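Local coordinates for hypothetical 33.3 KDA protein IN ade3-ser2 intergenic region (Saccharomyces cerevisiae, PDB 1ODF) that is probably an ATP-dependent kinase of the GLYK family, resembling bacterial pantothenate kinase in structure, whose substrate is not yet known, at residues A[32-37]-A[205-210]; A[38-43]-A[159-164]; A[163-168]-A[253-258]; A[212-217]-A[247-252]. All coordinates share one frame; numbering follows the deposited sequence.

In the fold
The four contacts run from the central sheet of a P-loop kinase fold to the helices beside its predicted ATP-binding loop. Contacts 1, 2 and 4 are buried and contact 3 partly so, with contacts 3 and 4 farther from the chain centre. Contact 1 joins two neighbouring strands of the sheet through a ladder of backbone bonds. Contact 2 begins where strand 32-37 ends: the loop rests against the segment that leaves strand 155-160, by carbon contacts instead of paired amides. That segment runs on into contact 3, which shares Leu163 and Gly164 with contact 2. Contacts 3 and 4 both use helix 249-262; contact 3 mixes aromatic packing with waters, whereas contact 4 is apolar.

Contact 1. Residues A[32-37]-A[205-210]; sequences LFIFFS and LGIVFT
Phe36 and Ile207 stand side by side on one face of the sheet, and the isoleucine presses its CG1 methylene over the phenyl face. CG1 lies 3.7 Å from the ring centroid in a CH-pi contact, only 16° off the normal, with Phe36 CE2 its nearest atom. Phe36 CG, anti to the carbonyl carbon (chi1 -76°), stands beside Ile207 CB. An alanine here would probably leave Ile207 CG1 without its aromatic cover and open a gap where the ring had been. Ile157 and Glu159 of strand 155-160 also touch the Phe36 side chain. Farther down the same face, Ile34 CG2 meets Ile207 CG1 at 4.5 Å, while Leu32 CD1 reaches across to Leu205 CD1. Helix 8-24 fills in above this ridge, with Phe15 on Ile207 and Leu16 and Tyr19 on Leu205. The two strands are parallel neighbours in the central sheet of the P-loop kinase fold, their axes 4.8 Å apart and inclined by 8°. Five backbone bonds join them. Leu205 N donates to Phe33 O, and Leu205 O accepts from Phe35 N; the pattern then repeats, Phe35 O to Ile207 N at 2.8 Å and Ile207 O to Ser37 N, before Phe209 N closes on Ser37 O. On the other face Phe35 is paired with Gly206, which puts no side chain beside the ring; Leu158 and Leu265 pack against Phe35 instead. Next along, Ser37 pairs with Val208, both against Phe259 of helix 249-262, and Ser37 OG is hydrogen-bonded to Leu163 O.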
loop_
_atom_site.group_PDB
_atom_site.type_symbol
_atom_site.label_atom_id
_atom_site.label_comp_id
_atom_site.label_asym_id
_atom_site.label_seq_id
_atom_site.Cartn_x
_atom_site.Cartn_y
_atom_site.Cartn_z
ATOM N N LEU A 32 7.770 12.148 9.095
ATOM C CA LEU A 32 8.602 11.508 8.090
ATOM C C LEU A 32 7.742 10.306 7.721
ATOM O O LEU A 32 7.382 9.508 8.591
ATOM C CB LEU A 32 9.919 11.007 8.687
ATOM C CG LEU A 32 11.046 10.467 7.781
ATOM C CD1 LEU A 32 11.501 9.129 8.293
ATOM C CD2 LEU A 32 10.614 10.350 6.350
ATOM N N PHE A 33 7.380 10.186 6.451
ATOM C CA PHE A 33 6.586 9.040 6.031
ATOM C C PHE A 33 7.473 7.908 5.519
ATOM O O PHE A 33 8.572 8.142 5.003
ATOM C CB PHE A 33 5.587 9.438 4.941
ATOM C CG PHE A 33 4.355 10.104 5.476
ATOM C CD1 PHE A 33 4.436 11.339 6.123
ATOM C CD2 PHE A 33 3.117 9.475 5.382
ATOM C CE1 PHE A 33 3.300 11.938 6.673
ATOM C CE2 PHE A 33 1.973 10.065 5.930
ATOM C CZ PHE A 33 2.065 11.300 6.577
ATOM N N ILE A 34 6.999 6.682 5.701
ATOM C CA ILE A 34 7.706 5.511 5.221
ATOM C C ILE A 34 6.677 4.647 4.492
ATOM O O ILE A 34 5.761 4.084 5.105
ATOM C CB ILE A 34 8.354 4.723 6.368
ATOM C CG1 ILE A 34 9.380 5.607 7.081
ATOM C CG2 ILE A 34 9.058 3.483 5.804
ATOM C CD1 ILE A 34 10.092 4.926 8.211
ATOM N N PHE A 35 6.828 4.584 3.173
ATOM C CA PHE A 35 5.928 3.834 2.317
ATOM C C PHE A 35 6.471 2.468 1.936
ATOM O O PHE A 35 7.639 2.337 1.540
ATOM C CB PHE A 35 5.657 4.603 1.018
ATOM C CG PHE A 35 4.953 5.914 1.210
ATOM C CD1 PHE A 35 5.454 7.074 0.621
ATOM C CD2 PHE A 35 3.767 5.991 1.948
ATOM C CE1 PHE A 35 4.786 8.297 0.759
ATOM C CE2 PHE A 35 3.087 7.209 2.095
ATOM C CZ PHE A 35 3.598 8.364 1.499
ATOM N N PHE A 36 5.621 1.452 2.072
ATOM C CA PHE A 36 5.984 0.104 1.666
ATOM C C PHE A 36 5.051 -0.240 0.528
ATOM O O PHE A 36 3.833 -0.075 0.648
ATOM C CB PHE A 36 5.815 -0.907 2.798
ATOM C CG PHE A 36 6.899 -0.835 3.840
ATOM C CD1 PHE A 36 6.919 0.198 4.778
ATOM C CD2 PHE A 36 7.890 -1.806 3.890
ATOM C CE1 PHE A 36 7.911 0.252 5.753
ATOM C CE2 PHE A 36 8.888 -1.762 4.863
ATOM C CZ PHE A 36 8.898 -0.733 5.796
ATOM N N SER A 37 5.634 -0.695 -0.580
ATOM C CA SER A 37 4.879 -1.059 -1.772
ATOM C C SER A 37 5.383 -2.377 -2.355
ATOM O O SER A 37 6.593 -2.595 -2.490
ATOM C CB SER A 37 5.014 0.040 -2.829
ATOM O OG SER A 37 4.099 -0.144 -3.891
ATOM N N LEU A 205 10.628 8.022 2.878
ATOM C CA LEU A 205 11.582 6.999 2.491
ATOM C C LEU A 205 10.692 5.909 1.898
ATOM O O LEU A 205 9.594 5.652 2.402
ATOM C CB LEU A 205 12.336 6.465 3.710
ATOM C CG LEU A 205 13.266 7.483 4.360
ATOM C CD1 LEU A 205 13.896 6.868 5.594
ATOM C CD2 LEU A 205 14.325 7.911 3.346
ATOM N N GLY A 206 11.152 5.286 0.821
ATOM C CA GLY A 206 10.348 4.262 0.194
ATOM C C GLY A 206 10.994 2.901 0.149
ATOM O O GLY A 206 12.203 2.785 -0.039
ATOM N N ILE A 207 10.174 1.872 0.334
ATOM C CA ILE A 207 10.622 0.487 0.288
ATOM C C ILE A 207 9.800 -0.159 -0.818
ATOM O O ILE A 207 8.585 -0.321 -0.690
ATOM C CB ILE A 207 10.327 -0.276 1.594
ATOM C CG1 ILE A 207 10.733 0.567 2.819
ATOM C CG2 ILE A 207 11.035 -1.644 1.546
ATOM C CD1 ILE A 207 12.203 0.814 2.944
ATOM N N VAL A 208 10.467 -0.520 -1.903
ATOM C CA VAL A 208 9.787 -1.113 -3.036
ATOM C C VAL A 208 10.187 -2.554 -3.275
ATOM O O VAL A 208 11.377 -2.884 -3.346
ATOM C CB VAL A 208 10.051 -0.298 -4.330
ATOM C CG1 VAL A 208 9.423 -1.010 -5.542
ATOM C CG2 VAL A 208 9.472 1.107 -4.181
ATOM N N PHE A 209 9.171 -3.401 -3.390
ATOM C CA PHE A 209 9.346 -4.825 -3.645
ATOM C C PHE A 209 8.877 -5.102 -5.065
ATOM O O PHE A 209 7.736 -4.774 -5.421
ATOM C CB PHE A 209 8.460 -5.670 -2.711
ATOM C CG PHE A 209 9.011 -5.877 -1.318
ATOM C CD1 PHE A 209 9.758 -4.894 -0.678
ATOM C CD2 PHE A 209 8.735 -7.056 -0.630
ATOM C CE1 PHE A 209 10.221 -5.087 0.628
ATOM C CE2 PHE A 209 9.191 -7.256 0.671
ATOM C CZ PHE A 209 9.935 -6.268 1.301
ATOM N N THR A 210 9.749 -5.677 -5.885
ATOM C CA THR A 210 9.341 -6.064 -7.222
ATOM C C THR A 210 9.791 -7.524 -7.397
ATOM O O THR A 210 10.520 -8.057 -6.556
ATOM C CB THR A 210 9.949 -5.159 -8.320
ATOM O OG1 THR A 210 9.211 -5.351 -9.532
ATOM C CG2 THR A 210 11.414 -5.496 -8.567
#

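Contact 2. Residues A[38-43]-A[159-164]; sequences GPQGSG and EGWFLG. With SO4 (sulfate ion), chain B.
Gly38 O lies 3.1 Å from Trp161 CA in a CA-H...O contact where the predicted ATP-binding loop, a Walker A P-loop between strand 32-37 and helix 44-59, passes the segment that leaves strand 155-160. A side chain on Gly38 would run into Ser42 OG. Pro39 starts a type II turn that closes at Ser42, and its carbonyl O accepts both Ser42 N and Ser42 OG. Gln40, with CG anti to the carbonyl carbon (chi1 -64°), runs beside Trp161: CG is 3.9 Å from Trp161 CB, and CD lies above the indole toward its rim, the amide inclined 21° to the ring. Phe162 CD2 lies over the opposite indole face, and Gln40 OE1 is hydrogen-bonded to Tyr252 OH. Gly41, at backbone angles that call for glycine, donates a straight N-H bond to the sulfate, probably a guest from the crystallisation liquor. Ser42 turns OG back to Pro39 O, 2.7 Å away; an alanine here would probably cost Pro39 O its bond from the hydroxyl and leave the turn resting on the Ser42 N bond. Gly43, the N-cap of helix 44-59, completes this segment's grip on the anion, Gly43 N lying 2.7 Å from sulfate O1.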
loop_
_atom_site.group_PDB
_atom_site.type_symbol
_atom_site.label_atom_id
_atom_site.label_comp_id
_atom_site.label_asym_id
_atom_site.label_seq_id
_atom_site.Cartn_x
_atom_site.Cartn_y
_atom_site.Cartn_z
ATOM N N GLY A 38 4.450 -3.251 -2.705
ATOM C CA GLY A 38 4.830 -4.530 -3.273
ATOM C C GLY A 38 3.616 -5.324 -3.715
ATOM O O GLY A 38 2.527 -5.136 -3.178
ATOM N N PRO A 39 3.769 -6.217 -4.698
ATOM C CA PRO A 39 2.606 -6.988 -5.139
ATOM C C PRO A 39 2.012 -7.809 -4.012
ATOM O O PRO A 39 2.684 -8.115 -3.032
ATOM C CB PRO A 39 3.174 -7.860 -6.259
ATOM C CG PRO A 39 4.279 -7.012 -6.817
ATOM C CD PRO A 39 4.939 -6.499 -5.547
ATOM N N GLN A 40 0.736 -8.144 -4.141
ATOM C CA GLN A 40 0.076 -8.964 -3.133
ATOM C C GLN A 40 0.822 -10.301 -3.061
ATOM O O GLN A 40 1.097 -10.921 -4.088
ATOM C CB GLN A 40 -1.374 -9.183 -3.533
ATOM C CG GLN A 40 -2.180 -7.898 -3.579
ATOM C CD GLN A 40 -3.275 -7.936 -4.627
ATOM O OE1 GLN A 40 -2.995 -7.964 -5.833
ATOM N NE2 GLN A 40 -4.531 -7.943 -4.177
ATOM N N GLY A 41 1.160 -10.733 -1.852
ATOM C CA GLY A 41 1.882 -11.981 -1.689
ATOM C C GLY A 41 3.395 -11.808 -1.589
ATOM O O GLY A 41 4.124 -12.757 -1.299
ATOM N N SER A 42 3.880 -10.597 -1.827
ATOM C CA SER A 42 5.317 -10.348 -1.768
ATOM C C SER A 42 5.864 -10.382 -0.341
ATOM O O SER A 42 7.067 -10.557 -0.139
ATOM C CB SER A 42 5.642 -8.995 -2.409
ATOM O OG SER A 42 5.067 -7.925 -1.676
ATOM N N GLY A 43 4.984 -10.211 0.644
ATOM C CA GLY A 43 5.417 -10.218 2.028
ATOM C C GLY A 43 5.680 -8.823 2.583
ATOM O O GLY A 43 6.102 -8.671 3.737
ATOM N N GLU A 159 1.393 1.287 4.128
ATOM C CA GLU A 159 1.713 0.211 3.197
ATOM C C GLU A 159 0.519 -0.242 2.369
ATOM O O GLU A 159 -0.612 -0.270 2.853
ATOM C CB GLU A 159 2.287 -0.986 3.957
ATOM C CG GLU A 159 1.269 -1.744 4.798
ATOM C CD GLU A 159 0.485 -2.789 4.003
ATOM O OE1 GLU A 159 -0.562 -3.235 4.510
ATOM O OE2 GLU A 159 0.910 -3.172 2.884
ATOM N N GLY A 160 0.799 -0.594 1.115
ATOM C CA GLY A 160 -0.221 -1.059 0.192
ATOM C C GLY A 160 0.439 -1.674 -1.034
ATOM O O GLY A 160 1.625 -1.444 -1.298
ATOM N N TRP A 161 -0.332 -2.450 -1.792
ATOM C CA TRP A 161 0.186 -3.110 -2.986
ATOM C C TRP A 161 0.299 -2.169 -4.188
ATOM O O TRP A 161 0.976 -2.498 -5.161
ATOM C CB TRP A 161 -0.689 -4.324 -3.364
ATOM C CG TRP A 161 -2.081 -3.948 -3.749
ATOM C CD1 TRP A 161 -3.149 -3.778 -2.912
ATOM C CD2 TRP A 161 -2.530 -3.574 -5.053
ATOM N NE1 TRP A 161 -4.237 -3.309 -3.618
ATOM C CE2 TRP A 161 -3.881 -3.173 -4.934
ATOM C CE3 TRP A 161 -1.921 -3.530 -6.315
ATOM C CZ2 TRP A 161 -4.628 -2.731 -6.025
ATOM C CZ3 TRP A 161 -2.663 -3.094 -7.394
ATOM C CH2 TRP A 161 -4.002 -2.698 -7.243
ATOM N N PHE A 162 -0.355 -1.009 -4.124
ATOM C CA PHE A 162 -0.306 -0.049 -5.229
ATOM C C PHE A 162 0.240 1.344 -4.861
ATOM O O PHE A 162 0.098 2.298 -5.630
ATOM C CB PHE A 162 -1.699 0.098 -5.850
ATOM C CG PHE A 162 -2.709 0.740 -4.933
ATOM C CD1 PHE A 162 -2.936 2.120 -4.978
ATOM C CD2 PHE A 162 -3.434 -0.029 -4.028
ATOM C CE1 PHE A 162 -3.876 2.725 -4.133
ATOM C CE2 PHE A 162 -4.382 0.565 -3.171
ATOM C CZ PHE A 162 -4.603 1.947 -3.225
ATOM N N LEU A 163 0.862 1.466 -3.697
ATOM C CA LEU A 163 1.409 2.748 -3.294
ATOM C C LEU A 163 2.547 3.152 -4.235
ATOM O O LEU A 163 3.477 2.376 -4.484
ATOM C CB LEU A 163 1.927 2.682 -1.856
ATOM C CG LEU A 163 0.947 2.298 -0.742
ATOM C CD1 LEU A 163 1.612 2.524 0.612
ATOM C CD2 LEU A 163 -0.321 3.124 -0.845
ATOM N N GLY A 164 2.466 4.368 -4.763
ATOM C CA GLY A 164 3.505 4.829 -5.661
ATOM C C GLY A 164 3.072 4.842 -7.116
ATOM O O GLY A 164 3.679 5.540 -7.930
HETATM S S SO4 B . 1.540 -9.422 1.442
HETATM O O1 SO4 B . 2.332 -10.603 1.054
HETATM O O2 SO4 B . 0.465 -9.201 0.457
HETATM O O3 SO4 B . 0.939 -9.664 2.761
HETATM O O4 SO4 B . 2.423 -8.238 1.519
#

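Contact 3. Residues A[163-168]-A[253-258]; sequences LGFNPI and KLYLND
Segment 163-168, an irregular stretch after strand 155-160, passes helix 249-262 most closely where Phe165 CA comes within 5.6 Å of Tyr255 CA. There the two aromatic side chains cross at about a right angle, while their ring planes are inclined by only 32°. Phe165 CG sits 3.6 Å from Tyr255 CB, and the far end of the phenyl ring, CE1 and CZ, reaches Leu256 CD1. Phe259, one turn further along the helix, also meets this phenyl ring. The contact thus ties the segment leaving one strand of the central sheet of the P-loop kinase fold to a helix near the predicted ATP-binding loop. Beyond Phe165, Asn166 O lies 3.1 Å from Tyr255 CD2. One water links the backbones, accepting from Asn166 N and donating to Tyr255 O; a second lies within bonding distance of Asn166 O, but its long approach to Asp258 OD2 is weak and doubtful. The hydroxyl of Tyr255 is held by Asn186 OD1, an oxygen that also accepts from Ile168 N. At the end of the segment, Ile168 crosses Leu254, its CD1 3.9 Å from Leu254 CD2. Ile168 CG1 reaches Tyr255 CE2 as well, at 4.2 Å.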
loop_
_atom_site.group_PDB
_atom_site.type_symbol
_atom_site.label_atom_id
_atom_site.label_comp_id
_atom_site.label_asym_id
_atom_site.label_seq_id
_atom_site.Cartn_x
_atom_site.Cartn_y
_atom_site.Cartn_z
ATOM N N LEU A 163 0.862 1.466 -3.697
ATOM C CA LEU A 163 1.409 2.748 -3.294
ATOM C C LEU A 163 2.547 3.152 -4.235
ATOM O O LEU A 163 3.477 2.376 -4.484
ATOM C CB LEU A 163 1.927 2.682 -1.856
ATOM C CG LEU A 163 0.947 2.298 -0.742
ATOM C CD1 LEU A 163 1.612 2.524 0.612
ATOM C CD2 LEU A 163 -0.321 3.124 -0.845
ATOM N N GLY A 164 2.466 4.368 -4.763
ATOM C CA GLY A 164 3.505 4.829 -5.661
ATOM C C GLY A 164 3.072 4.842 -7.116
ATOM O O GLY A 164 3.679 5.540 -7.930
ATOM N N PHE A 165 2.037 4.072 -7.453
ATOM C CA PHE A 165 1.537 4.038 -8.827
ATOM C C PHE A 165 0.992 5.419 -9.164
ATOM O O PHE A 165 0.359 6.070 -8.327
ATOM C CB PHE A 165 0.404 3.010 -8.978
ATOM C CG PHE A 165 0.839 1.578 -8.816
ATOM C CD1 PHE A 165 2.137 1.260 -8.409
ATOM C CD2 PHE A 165 -0.074 0.540 -9.025
ATOM C CE1 PHE A 165 2.518 -0.074 -8.207
ATOM C CE2 PHE A 165 0.294 -0.795 -8.826
ATOM C CZ PHE A 165 1.596 -1.102 -8.414
ATOM N N ASN A 166 1.227 5.866 -10.388
ATOM C CA ASN A 166 0.741 7.175 -10.806
ATOM C C ASN A 166 -0.194 7.099 -12.006
ATOM O O ASN A 166 0.035 6.341 -12.954
ATOM C CB ASN A 166 1.912 8.117 -11.116
ATOM C CG ASN A 166 2.734 8.459 -9.868
ATOM O OD1 ASN A 166 2.192 8.872 -8.847
ATOM N ND2 ASN A 166 4.042 8.287 -9.958
ATOM N N PRO A 167 -1.267 7.894 -11.972
ATOM C CA PRO A 167 -2.249 7.921 -13.055
ATOM C C PRO A 167 -1.685 8.335 -14.399
ATOM O O PRO A 167 -0.748 9.137 -14.482
ATOM C CB PRO A 167 -3.304 8.902 -12.539
ATOM C CG PRO A 167 -2.518 9.808 -11.630
ATOM C CD PRO A 167 -1.637 8.833 -10.899
ATOM N N ILE A 168 -2.240 7.744 -15.455
ATOM C CA ILE A 168 -1.850 8.089 -16.812
ATOM C C ILE A 168 -2.500 9.452 -16.990
ATOM O O ILE A 168 -3.693 9.609 -16.728
ATOM C CB ILE A 168 -2.449 7.119 -17.837
ATOM C CG1 ILE A 168 -2.034 5.679 -17.499
ATOM C CG2 ILE A 168 -1.992 7.511 -19.237
ATOM C CD1 ILE A 168 -0.525 5.481 -17.398
ATOM N N LYS A 253 0.103 -4.334 -14.893
ATOM C CA LYS A 253 0.591 -4.147 -16.253
ATOM C C LYS A 253 0.700 -2.674 -16.646
ATOM O O LYS A 253 1.609 -2.289 -17.375
ATOM C CB LYS A 253 -0.327 -4.854 -17.256
ATOM C CG LYS A 253 -0.441 -6.351 -17.069
ATOM C CD LYS A 253 -1.349 -6.961 -18.134
ATOM C CE LYS A 253 -1.411 -8.480 -18.008
ATOM N NZ LYS A 253 -2.174 -9.123 -19.132
ATOM N N LEU A 254 -0.234 -1.858 -16.171
ATOM C CA LEU A 254 -0.219 -0.444 -16.502
ATOM C C LEU A 254 0.798 0.414 -15.734
ATOM O O LEU A 254 1.524 1.190 -16.345
ATOM C CB LEU A 254 -1.607 0.164 -16.283
ATOM C CG LEU A 254 -2.245 0.945 -17.440
ATOM C CD1 LEU A 254 -3.298 1.882 -16.873
ATOM C CD2 LEU A 254 -1.194 1.733 -18.207
ATOM N N TYR A 255 0.864 0.251 -14.410
ATOM C CA TYR A 255 1.730 1.091 -13.576
ATOM C C TYR A 255 3.023 0.557 -12.977
ATOM O O TYR A 255 3.937 1.336 -12.711
ATOM C CB TYR A 255 0.915 1.658 -12.410
ATOM C CG TYR A 255 -0.473 2.139 -12.766
ATOM C CD1 TYR A 255 -1.606 1.439 -12.346
ATOM C CD2 TYR A 255 -0.657 3.323 -13.477
ATOM C CE1 TYR A 255 -2.894 1.916 -12.621
ATOM C CE2 TYR A 255 -1.933 3.812 -13.756
ATOM C CZ TYR A 255 -3.046 3.107 -13.327
ATOM O OH TYR A 255 -4.300 3.608 -13.588
ATOM N N LEU A 256 3.109 -0.747 -12.744
ATOM C CA LEU A 256 4.292 -1.308 -12.096
ATOM C C LEU A 256 5.645 -0.919 -12.679
ATOM O O LEU A 256 6.582 -0.617 -11.941
ATOM C CB LEU A 256 4.197 -2.836 -12.016
ATOM C CG LEU A 256 5.286 -3.467 -11.127
ATOM C CD1 LEU A 256 5.125 -2.969 -9.680
ATOM C CD2 LEU A 256 5.202 -4.987 -11.173
ATOM N N ASN A 257 5.753 -0.913 -13.999
ATOM C CA ASN A 257 7.020 -0.582 -14.639
ATOM C C ASN A 257 7.516 0.848 -14.345
ATOM O O ASN A 257 8.603 1.027 -13.799
ATOM C CB ASN A 257 6.904 -0.808 -16.146
ATOM C CG ASN A 257 8.229 -0.655 -16.856
ATOM O OD1 ASN A 257 9.253 -0.358 -16.238
ATOM N ND2 ASN A 257 8.218 -0.857 -18.161
ATOM N N ASP A 258 6.729 1.858 -14.706
ATOM C CA ASP A 258 7.132 3.246 -14.452
ATOM C C ASP A 258 7.432 3.447 -12.972
ATOM O O ASP A 258 8.463 4.015 -12.605
ATOM C CB ASP A 258 6.036 4.234 -14.864
ATOM C CG ASP A 258 5.613 4.071 -16.305
ATOM O OD1 ASP A 258 6.504 3.883 -17.166
ATOM O OD2 ASP A 258 4.388 4.142 -16.574
HETATM O O HOH W 1 2.966 4.247 -12.042
HETATM O O HOH W 2 2.005 5.552 -14.482
#

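Contact 4. Residues A[212-217]-A[247-252]; sequences DNINNV and RYMPSY
An apolar contact of four side chains, Ile214 and Val217 against Met249 and Tyr252, joins the turn that leads into helix 216-232 to the N-terminal part of helix 249-262. The methionine reaches across with its terminal methyl: Met249 CE lies 3.6 Å from Ile214 O and 3.9 Å from Val217 CB. Bends at chi2 (-63°) and chi3 (131°) carry SD and then CE over to that side. Ile214 slides past Met249 in the opposite direction, its CG1 4.0 Å from the same methyl, which therefore sits against both the isoleucine and the valine. Both elements belong to the helical part that follows strand 204-211 in this P-loop kinase fold, and helices 216-232 and 238-246 fill most of the chain between them. A type I turn from Asn213 to Asn216 brings Ile214 round to face the second helix. Its CG1 is 4.1 Å from Tyr252 CB, and its CD1 lies over one face of the tyrosine ring, 4.1 Å above the plane and displaced toward the rim near CG. Val217 CG2 approaches the same ring obliquely, 4.3 Å from Tyr252 CE1. The far end of the tyrosine leaves this apolar cluster for the predicted ATP-binding loop, where Tyr252 OH is hydrogen-bonded to Gln40 OE1. Trp161 packs edge-to-face with Tyr252 and likewise with Tyr248. Further along helix 249-262, Leu256 CD2 touches Ile214 CD1.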
loop_
_atom_site.group_PDB
_atom_site.type_symbol
_atom_site.label_atom_id
_atom_site.label_comp_id
_atom_site.label_asym_id
_atom_site.label_seq_id
_atom_site.Cartn_x
_atom_site.Cartn_y
_atom_site.Cartn_z
ATOM N N ASP A 212 10.727 -10.985 -10.392
ATOM C CA ASP A 212 11.181 -11.332 -11.744
ATOM C C ASP A 212 10.028 -11.655 -12.689
ATOM O O ASP A 212 10.144 -11.507 -13.905
ATOM C CB ASP A 212 12.143 -12.522 -11.692
ATOM C CG ASP A 212 11.595 -13.678 -10.878
ATOM O OD1 ASP A 212 10.423 -14.049 -11.090
ATOM O OD2 ASP A 212 12.336 -14.219 -10.029
ATOM N N ASN A 213 8.913 -12.114 -12.134
ATOM C CA ASN A 213 7.747 -12.423 -12.956
ATOM C C ASN A 213 6.485 -12.044 -12.204
ATOM O O ASN A 213 6.234 -12.539 -11.103
ATOM C CB ASN A 213 7.719 -13.908 -13.326
ATOM C CG ASN A 213 6.526 -14.266 -14.189
ATOM O OD1 ASN A 213 6.244 -13.601 -15.192
ATOM N ND2 ASN A 213 5.819 -15.324 -13.809
ATOM N N ILE A 214 5.687 -11.169 -12.804
ATOM C CA ILE A 214 4.469 -10.709 -12.159
ATOM C C ILE A 214 3.413 -11.804 -11.979
ATOM O O ILE A 214 2.514 -11.680 -11.141
ATOM C CB ILE A 214 3.845 -9.514 -12.920
ATOM C CG1 ILE A 214 2.882 -8.770 -11.993
ATOM C CG2 ILE A 214 3.112 -9.996 -14.163
ATOM C CD1 ILE A 214 3.538 -8.263 -10.699
ATOM N N ASN A 215 3.519 -12.877 -12.756
ATOM C CA ASN A 215 2.556 -13.959 -12.633
ATOM C C ASN A 215 2.819 -14.749 -11.359
ATOM O O ASN A 215 2.106 -15.701 -11.042
ATOM C CB ASN A 215 2.591 -14.861 -13.870
ATOM C CG ASN A 215 1.937 -14.209 -15.075
ATOM O OD1 ASN A 215 0.819 -13.695 -14.986
ATOM N ND2 ASN A 215 2.627 -14.229 -16.211
ATOM N N ASN A 216 3.845 -14.338 -10.624
ATOM C CA ASN A 216 4.166 -14.984 -9.361
ATOM C C ASN A 216 3.004 -14.708 -8.420
ATOM O O ASN A 216 2.745 -15.469 -7.487
ATOM C CB ASN A 216 5.453 -14.404 -8.765
ATOM C CG ASN A 216 6.700 -14.883 -9.487
ATOM O OD1 ASN A 216 7.822 -14.529 -9.119
ATOM N ND2 ASN A 216 6.506 -15.693 -10.519
ATOM N N VAL A 217 2.301 -13.609 -8.680
ATOM C CA VAL A 217 1.166 -13.216 -7.862
ATOM C C VAL A 217 0.090 -14.302 -7.849
ATOM O O VAL A 217 -0.475 -14.591 -6.798
ATOM C CB VAL A 217 0.566 -11.868 -8.350
ATOM C CG1 VAL A 217 -0.722 -11.552 -7.595
ATOM C CG2 VAL A 217 1.573 -10.750 -8.125
ATOM N N ARG A 247 -8.387 -9.288 -11.394
ATOM C CA ARG A 247 -8.890 -7.956 -11.083
ATOM C C ARG A 247 -7.749 -6.963 -10.851
ATOM O O ARG A 247 -7.907 -5.768 -11.082
ATOM C CB ARG A 247 -9.775 -8.004 -9.836
ATOM C CG ARG A 247 -11.210 -8.419 -10.093
ATOM C CD ARG A 247 -11.849 -8.998 -8.835
ATOM N NE ARG A 247 -11.742 -8.127 -7.661
ATOM C CZ ARG A 247 -12.438 -7.008 -7.477
ATOM N NH1 ARG A 247 -13.309 -6.599 -8.398
ATOM N NH2 ARG A 247 -12.280 -6.310 -6.356
ATOM N N TYR A 248 -6.601 -7.464 -10.405
ATOM C CA TYR A 248 -5.452 -6.610 -10.121
ATOM C C TYR A 248 -4.409 -6.533 -11.237
ATOM O O TYR A 248 -3.701 -5.536 -11.359
ATOM C CB TYR A 248 -4.780 -7.081 -8.833
ATOM C CG TYR A 248 -5.662 -6.970 -7.615
ATOM C CD1 TYR A 248 -5.564 -5.877 -6.757
ATOM C CD2 TYR A 248 -6.598 -7.965 -7.314
ATOM C CE1 TYR A 248 -6.372 -5.774 -5.622
ATOM C CE2 TYR A 248 -7.412 -7.872 -6.186
ATOM C CZ TYR A 248 -7.294 -6.774 -5.343
ATOM O OH TYR A 248 -8.094 -6.673 -4.224
ATOM N N MET A 249 -4.317 -7.584 -12.046
ATOM C CA MET A 249 -3.352 -7.626 -13.141
ATOM C C MET A 249 -3.331 -6.414 -14.077
ATOM O O MET A 249 -2.261 -5.984 -14.506
ATOM C CB MET A 249 -3.559 -8.896 -13.965
ATOM C CG MET A 249 -2.874 -10.110 -13.385
ATOM S SD MET A 249 -1.098 -9.862 -13.352
ATOM C CE MET A 249 -0.752 -10.352 -11.679
ATOM N N PRO A 250 -4.507 -5.862 -14.428
ATOM C CA PRO A 250 -4.487 -4.696 -15.324
ATOM C C PRO A 250 -3.673 -3.549 -14.707
ATOM O O PRO A 250 -2.847 -2.921 -15.380
ATOM C CB PRO A 250 -5.966 -4.353 -15.476
ATOM C CG PRO A 250 -6.627 -5.708 -15.369
ATOM C CD PRO A 250 -5.885 -6.343 -14.216
ATOM N N SER A 251 -3.901 -3.296 -13.422
ATOM C CA SER A 251 -3.174 -2.243 -12.719
ATOM C C SER A 251 -1.672 -2.503 -12.758
ATOM O O SER A 251 -0.885 -1.605 -13.037
ATOM C CB SER A 251 -3.639 -2.158 -11.268
ATOM O OG SER A 251 -4.967 -1.688 -11.205
ATOM N N TYR A 252 -1.284 -3.742 -12.472
ATOM C CA TYR A 252 0.123 -4.124 -12.482
ATOM C C TYR A 252 0.747 -3.839 -13.840
ATOM O O TYR A 252 1.782 -3.176 -13.927
ATOM C CB TYR A 252 0.276 -5.619 -12.139
ATOM C CG TYR A 252 0.123 -5.934 -10.666
ATOM C CD1 TYR A 252 -0.698 -6.979 -10.232
ATOM C CD2 TYR A 252 0.789 -5.175 -9.700
ATOM C CE1 TYR A 252 -0.853 -7.252 -8.867
ATOM C CE2 TYR A 252 0.638 -5.443 -8.335
ATOM C CZ TYR A 252 -0.183 -6.476 -7.925
ATOM O OH TYR A 252 -0.348 -6.714 -6.572
#